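Amidohydrolase (Staphylococcus aureus, PDB 3NUR) is a putative TIM-barrel amidohydrolase that binds a calcium ion and probably hydrolyses the C-N bond of linear amides. Local coordinates at residues A[23-28]-A[342-347]; A[86-91]-A[126-131]; A[159-164]-A[187-192]; A[288-293]-A[311-316]. All coordinates share one frame; numbering follows the deposited sequence. Where two conformers were deposited one is given.

Contact 1. Residues A[23-28]-A[342-347]; sequences KSITFE and ISYTNG. With CA (calcium ion), chain B.
The first torsions of Ile25 and Tyr344 bring their side chains together. Ile25 holds CG1 beside its backbone N (chi1 -60°), and CD1 then reaches over the Tyr344 ring. Tyr344 holds CG opposite its own backbone N (chi1 -164°), which presents a ring face to the strand. The result is a CH-pi contact: CD1 of Ile25 stands 3.6 Å from the centroid of the Tyr344 ring, almost on the ring normal. The isoleucine belongs to strand 24-31, the first strand of the TIM barrel. The tyrosine lies on helix 336-351, near the C-terminal end of the chain.

Two direct hydrogen bonds join strand and helix. The backbone N of Ile25 gives a nearly straight bond of 2.9 Å to Ser343 O. That oxygen also receives a CA-H...O contact from Ser24 CA. The hydroxyl OG of Ser343 donates to Lys23 O at 2.8 Å, coming from well above the carbonyl plane. A water lies between Ile25 O and Ile342 O, hydrogen-bonded to each. Further along, CZ of Phe27 rests 3.5 Å from Gly347 CA, which comes up to the edge of the ring near its plane.

Glu28 leaves the helix behind. Its extended side chain brings OE1 to the calcium ion at 2.1 Å, in a site completed by His30, His192, Asp316 and two waters. OE2 is hydrogen-bonded to Ser291 OG. With OE1 on the metal and OE2 on Ser291, the carboxylate is held at both oxygens, which probably limits its rotation.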
# COMPACT_ATOMS: atom_id res chain seq x y z
N LYS A 23 -15.56 -2.56 15.15
CA LYS A 23 -14.43 -3.30 14.60
C LYS A 23 -13.93 -2.76 13.27
O LYS A 23 -14.70 -2.16 12.51
CB LYS A 23 -14.70 -4.81 14.52
CG LYS A 23 -15.03 -5.47 15.85
CD LYS A 23 -13.80 -5.66 16.75
CE LYS A 23 -14.20 -6.10 18.13
NZ LYS A 23 -14.92 -7.40 18.12
N SER A 24 -12.63 -2.94 13.01
CA SER A 24 -12.03 -2.41 11.80
C SER A 24 -11.38 -3.44 10.93
O SER A 24 -11.07 -4.56 11.38
CB SER A 24 -10.99 -1.34 12.17
OG SER A 24 -9.89 -1.90 12.86
N ILE A 25 -11.17 -3.06 9.67
CA ILE A 25 -10.38 -3.81 8.68
C ILE A 25 -9.14 -2.90 8.50
O ILE A 25 -9.30 -1.71 8.19
CB ILE A 25 -11.11 -4.05 7.33
CG1 ILE A 25 -12.41 -4.86 7.51
CG2 ILE A 25 -10.17 -4.76 6.33
CD1 ILE A 25 -13.37 -4.82 6.24
N THR A 26 -7.92 -3.42 8.72
CA THR A 26 -6.69 -2.62 8.59
C THR A 26 -5.92 -3.06 7.33
O THR A 26 -5.77 -4.27 7.07
CB THR A 26 -5.90 -2.56 9.90
OG1 THR A 26 -5.64 -3.89 10.33
CG2 THR A 26 -6.61 -1.77 11.02
N PHE A 27 -5.46 -2.08 6.53
CA PHE A 27 -4.92 -2.35 5.20
C PHE A 27 -3.41 -2.39 4.96
O PHE A 27 -2.98 -2.80 3.88
CB PHE A 27 -5.61 -1.42 4.20
CG PHE A 27 -6.98 -1.88 3.78
CD1 PHE A 27 -7.17 -2.57 2.59
CD2 PHE A 27 -8.09 -1.61 4.58
CE1 PHE A 27 -8.44 -3.01 2.20
CE2 PHE A 27 -9.37 -2.02 4.18
CZ PHE A 27 -9.53 -2.71 2.99
N GLU A 28 -2.60 -1.92 5.93
CA GLU A 28 -1.15 -1.91 5.73
C GLU A 28 -0.53 -2.60 6.91
O GLU A 28 -0.07 -1.95 7.83
CB GLU A 28 -0.63 -0.46 5.55
CG GLU A 28 0.77 -0.42 4.93
CD GLU A 28 1.39 0.96 4.97
OE1 GLU A 28 2.47 1.10 5.59
OE2 GLU A 28 0.78 1.92 4.44
N ILE A 342 -14.93 4.39 7.29
CA ILE A 342 -13.47 4.31 7.46
C ILE A 342 -13.07 3.01 8.16
O ILE A 342 -12.11 2.38 7.73
CB ILE A 342 -12.92 5.54 8.24
CG1 ILE A 342 -13.20 6.84 7.48
CG2 ILE A 342 -11.39 5.37 8.53
CD1 ILE A 342 -13.01 8.09 8.46
N SER A 343 -13.80 2.63 9.23
CA SER A 343 -13.46 1.44 10.00
C SER A 343 -13.60 0.15 9.19
O SER A 343 -12.68 -0.68 9.20
CB SER A 343 -14.29 1.38 11.27
OG SER A 343 -13.75 0.47 12.22
N TYR A 344 -14.75 -0.04 8.52
CA TYR A 344 -15.03 -1.31 7.85
C TYR A 344 -15.72 -1.27 6.49
O TYR A 344 -15.38 -2.10 5.64
CB TYR A 344 -15.93 -2.11 8.84
CG TYR A 344 -16.08 -3.60 8.61
CD1 TYR A 344 -15.36 -4.51 9.38
CD2 TYR A 344 -17.03 -4.10 7.73
CE1 TYR A 344 -15.51 -5.89 9.20
CE2 TYR A 344 -17.18 -5.47 7.52
CZ TYR A 344 -16.41 -6.36 8.27
OH TYR A 344 -16.54 -7.72 8.07
N THR A 345 -16.75 -0.43 6.32
CA THR A 345 -17.57 -0.50 5.11
C THR A 345 -16.89 -0.15 3.81
O THR A 345 -17.14 -0.85 2.82
CB THR A 345 -18.98 0.09 5.25
OG1 THR A 345 -18.93 1.50 5.17
CG2 THR A 345 -19.73 -0.39 6.51
N ASN A 346 -16.04 0.91 3.77
CA ASN A 346 -15.34 1.21 2.50
C ASN A 346 -14.50 -0.02 2.09
O ASN A 346 -14.53 -0.41 0.92
CB ASN A 346 -14.42 2.42 2.64
CG ASN A 346 -15.11 3.75 2.82
OD1 ASN A 346 -16.29 3.93 2.47
ND2 ASN A 346 -14.35 4.72 3.34
N GLY A 347 -13.77 -0.59 3.05
CA GLY A 347 -12.88 -1.73 2.83
C GLY A 347 -13.58 -3.02 2.50
O GLY A 347 -13.14 -3.75 1.61
CA CA B . 4.23 -0.09 5.93
O HOH W 1 -10.78 0.21 6.85
O HOH W 2 5.03 1.91 6.31
O HOH W 3 6.39 -0.66 6.20

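Contact 2. Residues A[86-91]-A[126-131]; sequences DVQIQV and PNRFVG
Arg128 curls back towards the backbone of segment 86-91, just before the second strand of a beta-alpha-beta unit of the TIM barrel. Strands 87-94 and 129-131 are parallel neighbours here, joined through helix 104-124. The arginine chain is bent at chi2 and chi3 (-61° and -55°), which turns the guanidinium towards two successive backbone carbonyls. NE donates to Gln88 O at 2.9 Å, and NH2 donates to Val87 O at 2.8 Å. Both oxygens lie at the guanidinium edge, near its plane. NH2 also bonds Asn83 OD1, on helix 75-84. The Gln88 side chain crosses that of Arg128 at about a right angle.

Beyond the arginine, regular parallel pairing begins. Gln90 N bonds Arg128 O, and Val130 N bonds Gln90 O, each at 3.1 Å. Gln90 and Phe129 run side by side on one face of the sheet, pointing the same way. The CB of Gln90 meets the CD1 corner of the phenyl ring. Arg78 and Met82 of helix 75-84 touch both residues.

Ile89 and Val130 come together on the opposite face, their side chains meeting at a slant. The touching atoms are two methyls, Ile89 CG2 and Val130 CG2, 3.9 Å apart.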
# COMPACT_ATOMS: atom_id res chain seq x y z
N ASP A 86 -9.43 -3.37 18.65
CA ASP A 86 -10.71 -3.59 17.97
C ASP A 86 -10.57 -3.82 16.46
O ASP A 86 -11.41 -3.37 15.67
CB ASP A 86 -11.74 -2.47 18.30
CG ASP A 86 -12.22 -2.43 19.75
OD1 ASP A 86 -12.13 -3.48 20.43
OD2 ASP A 86 -12.68 -1.36 20.19
N VAL A 87 -9.49 -4.49 16.06
CA VAL A 87 -9.25 -4.82 14.66
C VAL A 87 -9.79 -6.23 14.42
O VAL A 87 -9.25 -7.19 14.99
CB VAL A 87 -7.74 -4.75 14.29
CG1 VAL A 87 -7.53 -5.14 12.83
CG2 VAL A 87 -7.16 -3.35 14.58
N GLN A 88 -10.77 -6.37 13.52
CA GLN A 88 -11.35 -7.66 13.16
C GLN A 88 -10.44 -8.32 12.13
O GLN A 88 -10.18 -9.51 12.23
CB GLN A 88 -12.76 -7.47 12.58
CG GLN A 88 -13.48 -8.77 12.15
CD GLN A 88 -13.71 -9.74 13.29
OE1 GLN A 88 -13.45 -10.94 13.17
NE2 GLN A 88 -14.18 -9.24 14.42
N ILE A 89 -10.00 -7.55 11.10
CA ILE A 89 -9.18 -8.11 10.04
C ILE A 89 -7.93 -7.30 9.77
O ILE A 89 -7.99 -6.07 9.65
CB ILE A 89 -10.02 -8.22 8.72
CG1 ILE A 89 -11.23 -9.18 8.88
CG2 ILE A 89 -9.17 -8.55 7.48
CD1 ILE A 89 -12.21 -9.11 7.75
N GLN A 90 -6.80 -8.02 9.57
CA GLN A 90 -5.60 -7.41 9.05
C GLN A 90 -5.48 -7.93 7.61
O GLN A 90 -5.61 -9.15 7.38
CB GLN A 90 -4.33 -7.79 9.84
CG GLN A 90 -4.12 -6.94 11.07
CD GLN A 90 -2.75 -7.14 11.70
OE1 GLN A 90 -2.33 -6.40 12.60
NE2 GLN A 90 -2.00 -8.11 11.21
N VAL A 91 -5.22 -7.03 6.68
CA VAL A 91 -4.94 -7.37 5.27
C VAL A 91 -3.41 -7.47 5.26
O VAL A 91 -2.71 -6.48 5.54
CB VAL A 91 -5.48 -6.34 4.24
CG1 VAL A 91 -5.19 -6.80 2.83
CG2 VAL A 91 -6.99 -6.11 4.42
N PRO A 126 -9.05 -17.89 9.17
CA PRO A 126 -9.69 -17.22 8.02
C PRO A 126 -10.59 -16.04 8.33
O PRO A 126 -10.92 -15.28 7.43
CB PRO A 126 -10.51 -18.35 7.37
CG PRO A 126 -10.83 -19.26 8.50
CD PRO A 126 -9.53 -19.29 9.27
N ASN A 127 -11.04 -15.94 9.58
CA ASN A 127 -11.93 -14.85 9.98
C ASN A 127 -11.15 -13.59 10.37
O ASN A 127 -11.76 -12.53 10.48
CB ASN A 127 -12.84 -15.29 11.12
CG ASN A 127 -13.76 -16.43 10.73
OD1 ASN A 127 -13.65 -17.54 11.25
ND2 ASN A 127 -14.65 -16.19 9.78
N ARG A 128 -9.83 -13.69 10.56
CA ARG A 128 -9.04 -12.54 11.04
C ARG A 128 -8.08 -11.96 10.03
O ARG A 128 -7.50 -10.91 10.29
CB ARG A 128 -8.27 -12.91 12.33
CG ARG A 128 -9.11 -13.52 13.46
CD ARG A 128 -10.24 -12.61 14.00
NE ARG A 128 -9.77 -11.29 14.45
CZ ARG A 128 -9.27 -11.03 15.66
NH1 ARG A 128 -9.16 -12.00 16.57
NH2 ARG A 128 -8.90 -9.80 15.98
N PHE A 129 -7.86 -12.67 8.93
CA PHE A 129 -6.88 -12.24 7.94
C PHE A 129 -7.34 -12.39 6.51
O PHE A 129 -8.12 -13.29 6.18
CB PHE A 129 -5.55 -13.00 8.13
CG PHE A 129 -4.95 -12.85 9.50
CD1 PHE A 129 -4.33 -11.66 9.89
CD2 PHE A 129 -5.03 -13.88 10.43
CE1 PHE A 129 -3.80 -11.51 11.17
CE2 PHE A 129 -4.49 -13.74 11.71
CZ PHE A 129 -3.86 -12.56 12.07
N VAL A 130 -6.86 -11.48 5.68
CA VAL A 130 -7.07 -11.47 4.24
C VAL A 130 -5.65 -11.25 3.65
O VAL A 130 -4.83 -10.54 4.25
CB VAL A 130 -8.08 -10.36 3.82
CG1 VAL A 130 -8.04 -10.10 2.33
CG2 VAL A 130 -9.50 -10.74 4.24
N GLY A 131 -5.35 -11.89 2.52
CA GLY A 131 -4.01 -11.73 1.97
C GLY A 131 -3.89 -10.82 0.77
O GLY A 131 -4.80 -10.75 -0.07

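Contact 3. Residues A[159-164]-A[187-192]; sequences ALIMGR and VPIYLH. With CA (calcium ion), chain B.
A beta-alpha-beta unit of the TIM barrel brings strands 159-162 and 189-192 together, and the second strand ends on the metal ligand His192. The strands are parallel, with helix 176-185 between them in the chain. Five backbone hydrogen bonds join them. The first, Ala159 N to Pro188 O, is the longest at 3.2 Å; the last, Gly163 N to His192 O, is 2.9 Å. Past the last bond, a water donates to both Gly163 O and His192 O.

On the face that carries the histidine, Leu160 lies alongside Tyr190. CD1 of Leu160 sits 3.7 Å from Tyr190 CG, in an off-centre CH-pi contact with the ring. The other methyl, CD2, touches CB of His192. The tyrosine hydroxyl reaches beyond this pair to Thr289. Met162, a selenomethionine, lies beside His192, pointing the same way, and its CG comes within 3.3 Å of His192 ND1. The other face carries Ile161 and Ile189, whose CD1 and CG2 pack at 3.8 Å.

His192 sets CG opposite its backbone N (chi1 -173°), which carries the ring from the strand end towards the calcium ion. NE2 binds the metal at 2.3 Å. The ring also meets that of His30, another ligand, with the planes nearly perpendicular. With NE2 on the metal and ND1 hydrogen-bonded to a residue next to the segments, both ring nitrogens are engaged, which probably fixes the ring's orientation.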
# COMPACT_ATOMS: atom_id res chain seq x y z
N ALA A 159 -2.86 -6.89 -4.23
CA ALA A 159 -1.41 -7.02 -4.15
C ALA A 159 -0.88 -5.77 -3.48
O ALA A 159 -1.49 -4.71 -3.60
CB ALA A 159 -0.81 -7.12 -5.55
N LEU A 160 0.24 -5.90 -2.77
CA LEU A 160 0.92 -4.72 -2.24
C LEU A 160 2.30 -4.75 -2.90
O LEU A 160 2.97 -5.79 -2.84
CB LEU A 160 1.03 -4.71 -0.71
CG LEU A 160 1.80 -3.49 -0.10
CD1 LEU A 160 1.17 -3.06 1.23
CD2 LEU A 160 3.29 -3.82 0.10
N ILE A 161 2.71 -3.63 -3.52
CA ILE A 161 3.99 -3.49 -4.23
C ILE A 161 4.82 -2.44 -3.53
O ILE A 161 4.36 -1.31 -3.32
CB ILE A 161 3.79 -3.08 -5.73
CG1 ILE A 161 3.02 -4.18 -6.52
CG2 ILE A 161 5.18 -2.73 -6.40
CD1 ILE A 161 2.64 -3.80 -7.95
N MSE A 162 6.04 -2.82 -3.16
CA MSE A 162 6.95 -1.89 -2.49
C MSE A 162 7.95 -1.32 -3.46
O MSE A 162 8.60 -2.05 -4.20
CB MSE A 162 7.67 -2.60 -1.34
CG MSE A 162 6.92 -2.49 -0.02
SE MSE A 162 7.68 -3.60 1.37
CE MSE A 162 9.60 -3.73 0.68
N GLY A 163 8.09 -0.00 -3.42
CA GLY A 163 9.07 0.70 -4.24
C GLY A 163 8.79 0.66 -5.71
O GLY A 163 7.65 0.84 -6.15
N ARG A 164 9.84 0.42 -6.48
CA ARG A 164 9.76 0.45 -7.93
C ARG A 164 10.61 -0.66 -8.55
O ARG A 164 11.30 -1.41 -7.85
CB ARG A 164 10.14 1.87 -8.45
CG ARG A 164 11.61 2.22 -8.33
CD ARG A 164 11.88 3.61 -7.75
NE ARG A 164 11.47 3.78 -6.35
CZ ARG A 164 12.23 3.49 -5.29
NH1 ARG A 164 11.78 3.73 -4.07
NH2 ARG A 164 13.43 2.95 -5.44
N VAL A 187 -9.40 -6.42 -8.30
CA VAL A 187 -8.72 -6.28 -7.01
C VAL A 187 -7.83 -5.03 -7.02
O VAL A 187 -7.31 -4.68 -8.08
CB VAL A 187 -7.93 -7.55 -6.59
CG1 VAL A 187 -8.86 -8.74 -6.32
CG2 VAL A 187 -6.84 -7.90 -7.62
N PRO A 188 -7.58 -4.39 -5.84
CA PRO A 188 -6.70 -3.20 -5.85
C PRO A 188 -5.21 -3.55 -5.72
O PRO A 188 -4.82 -4.67 -5.37
CB PRO A 188 -7.18 -2.44 -4.61
CG PRO A 188 -7.55 -3.53 -3.64
CD PRO A 188 -8.12 -4.65 -4.49
N ILE A 189 -4.37 -2.54 -5.99
CA ILE A 189 -2.91 -2.63 -5.80
C ILE A 189 -2.56 -1.55 -4.77
O ILE A 189 -2.85 -0.38 -4.97
CB ILE A 189 -2.10 -2.42 -7.12
CG1 ILE A 189 -2.35 -3.54 -8.17
CG2 ILE A 189 -0.61 -2.28 -6.81
CD1 ILE A 189 -1.84 -3.20 -9.55
N TYR A 190 -1.91 -1.94 -3.68
CA TYR A 190 -1.42 -1.01 -2.65
C TYR A 190 0.02 -0.67 -3.07
O TYR A 190 0.83 -1.58 -3.21
CB TYR A 190 -1.42 -1.70 -1.26
CG TYR A 190 -1.44 -0.74 -0.07
CD1 TYR A 190 -2.46 -0.79 0.88
CD2 TYR A 190 -0.41 0.18 0.13
CE1 TYR A 190 -2.48 0.08 1.96
CE2 TYR A 190 -0.41 1.04 1.23
CZ TYR A 190 -1.45 0.98 2.15
OH TYR A 190 -1.51 1.86 3.20
N LEU A 191 0.32 0.62 -3.32
CA LEU A 191 1.67 1.08 -3.72
C LEU A 191 2.33 1.65 -2.46
O LEU A 191 1.87 2.66 -1.93
CB LEU A 191 1.57 2.13 -4.83
CG LEU A 191 2.88 2.53 -5.54
CD1 LEU A 191 3.45 1.34 -6.35
CD2 LEU A 191 2.62 3.71 -6.48
N HIS A 192 3.36 0.96 -1.97
CA HIS A 192 4.04 1.24 -0.70
C HIS A 192 5.47 1.77 -0.92
O HIS A 192 6.12 1.36 -1.87
CB HIS A 192 4.09 -0.09 0.09
CG HIS A 192 4.60 -0.02 1.51
ND1 HIS A 192 5.93 0.15 1.78
CD2 HIS A 192 3.93 -0.15 2.67
CE1 HIS A 192 6.03 0.19 3.10
NE2 HIS A 192 4.85 0.01 3.68
CA CA B . 4.23 -0.09 5.93
O HOH W 4 6.37 2.62 -4.62
O HOH W 2 5.03 1.91 6.31
O HOH W 3 6.39 -0.66 6.20

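Contact 4. Residues A[288-293]-A[311-316]; sequences ITPSGM and ILYAAD. With CA (calcium ion), chain B.
Pro290 and Ala314 lie at the close-packed centre of this contact, between two buried loops of the TIM barrel on the way to its metal site. The first follows strand 286-288, and the second follows helix 296-306. Pairing begins with a single backbone bridge, in which Leu312 N donates to Ile288 O at 2.9 Å. Thr289 then packs CG2 on CB of Leu312, while its OG1 lies 3.4 Å from the Ala314 methyl. The stronger polar partner of that hydroxyl is Tyr190 OH. CD of Pro290 lies 3.3 Å from Leu312 O. CG of the proline rests against Tyr313 CD1, the two side chains crossing at about a right angle.

A type I' turn from Pro290 to Met293 follows. Within it, Gly292 N bonds Ala314 O at 3.0 Å from above the carbonyl plane, with a bent N-H...O angle of 140°. The CA of Gly292 also makes a CA-H...O contact with Ala315 O.

The end near the metal is joined more loosely, and partly through water. CB of Asp316 is 3.5 Å from Ser291 O, and one water donates to both Ser291 O and Asp316 OD2. Ser291 OG turns elsewhere, to Glu28. A water on the calcium ion makes a weak bond to the same OD2. The other carboxylate oxygen, OD1 of Asp316, binds the calcium ion directly at 2.1 Å.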
# COMPACT_ATOMS: atom_id res chain seq x y z
N ILE A 288 -7.01 6.14 0.30
CA ILE A 288 -5.89 6.64 1.11
C ILE A 288 -5.98 6.02 2.52
O ILE A 288 -7.07 5.95 3.09
CB ILE A 288 -5.92 8.19 1.14
CG1 ILE A 288 -5.50 8.80 -0.23
CG2 ILE A 288 -5.08 8.76 2.30
CD1 ILE A 288 -5.75 10.29 -0.39
N THR A 289 -4.82 5.68 3.12
CA THR A 289 -4.78 5.18 4.49
C THR A 289 -3.83 6.02 5.36
O THR A 289 -2.97 6.72 4.80
CB THR A 289 -4.39 3.66 4.59
OG1 THR A 289 -2.97 3.50 4.81
CG2 THR A 289 -4.91 2.78 3.46
N PRO A 290 -3.94 5.93 6.71
CA PRO A 290 -3.05 6.71 7.58
C PRO A 290 -1.71 6.02 7.84
O PRO A 290 -0.81 6.66 8.38
CB PRO A 290 -3.82 6.77 8.91
CG PRO A 290 -5.11 6.04 8.70
CD PRO A 290 -4.97 5.21 7.49
N SER A 291 -1.60 4.69 7.56
CA SER A 291 -0.41 3.88 7.92
C SER A 291 0.02 4.10 9.39
O SER A 291 1.21 4.32 9.66
CB SER A 291 0.77 4.20 6.99
OG SER A 291 0.39 4.18 5.63
N GLY A 292 -0.94 4.10 10.31
CA GLY A 292 -0.67 4.27 11.73
C GLY A 292 -0.23 5.66 12.17
O GLY A 292 0.18 5.83 13.33
N MSE A 293 -0.34 6.67 11.28
CA MSE A 293 0.01 8.06 11.62
C MSE A 293 -1.31 8.72 12.02
O MSE A 293 -2.01 9.26 11.18
CB MSE A 293 0.65 8.79 10.41
CG MSE A 293 2.02 8.26 10.01
SE MSE A 293 2.56 9.00 8.25
CE MSE A 293 2.12 10.84 8.47
N ILE A 311 -11.36 6.75 2.14
CA ILE A 311 -10.42 6.55 3.24
C ILE A 311 -10.55 5.15 3.83
O ILE A 311 -11.65 4.72 4.20
CB ILE A 311 -10.55 7.67 4.31
CG1 ILE A 311 -10.35 9.08 3.68
CG2 ILE A 311 -9.59 7.44 5.49
CD1 ILE A 311 -10.80 10.23 4.60
N LEU A 312 -9.42 4.46 3.94
CA LEU A 312 -9.34 3.13 4.55
C LEU A 312 -8.49 3.21 5.80
O LEU A 312 -7.71 4.14 5.93
CB LEU A 312 -8.73 2.10 3.57
CG LEU A 312 -9.45 1.90 2.24
CD1 LEU A 312 -8.63 0.98 1.32
CD2 LEU A 312 -10.86 1.36 2.45
N TYR A 313 -8.66 2.28 6.75
CA TYR A 313 -7.90 2.30 7.99
C TYR A 313 -6.67 1.40 7.89
O TYR A 313 -6.65 0.48 7.08
CB TYR A 313 -8.82 1.92 9.17
CG TYR A 313 -8.49 2.59 10.49
CD1 TYR A 313 -7.98 3.89 10.53
CD2 TYR A 313 -8.73 1.95 11.70
CE1 TYR A 313 -7.72 4.53 11.75
CE2 TYR A 313 -8.48 2.58 12.92
CZ TYR A 313 -7.97 3.86 12.94
OH TYR A 313 -7.70 4.48 14.14
N ALA A 314 -5.62 1.73 8.64
CA ALA A 314 -4.34 0.99 8.60
C ALA A 314 -3.48 1.40 9.77
O ALA A 314 -3.51 2.57 10.16
CB ALA A 314 -3.59 1.27 7.29
N ALA A 315 -2.69 0.46 10.32
CA ALA A 315 -1.83 0.71 11.48
C ALA A 315 -0.34 0.66 11.19
O ALA A 315 0.44 1.11 12.03
CB ALA A 315 -2.14 -0.34 12.56
N ASP A 316 0.08 0.03 10.08
CA ASP A 316 1.50 -0.24 9.76
C ASP A 316 2.08 -1.23 10.80
O ASP A 316 3.28 -1.23 11.10
CB ASP A 316 2.35 1.06 9.64
CG ASP A 316 3.57 0.89 8.76
OD1 ASP A 316 3.60 -0.08 7.96
OD2 ASP A 316 4.55 1.69 8.93
CA CA B . 4.23 -0.09 5.93
O HOH W 5 3.98 4.32 8.75
O HOH W 2 5.03 1.91 6.31
O HOH W 3 6.39 -0.66 6.20

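How the contacts relate
Contact 1 joins segments near the two ends of the modelled chain, and the other three are nested between them in the order 2, 3, 4. Contacts 1 and 2 share a parallel sheet, where strands 24-31 and 87-94 are neighbours, and their centres are about 10 Å apart. Contact 3 lies in the other sheet, which ends at strand 286-288, where contact 4 begins. Contacts 1, 3 and 4 each supply a calcium ligand, although the centres of 1 and 3 are about 17 Å apart. Contact 2 touches neither 3 nor 4. Residues distant in sequence thus converge on one metal site in the barrel, consistent with a metal-dependent amidohydrolase.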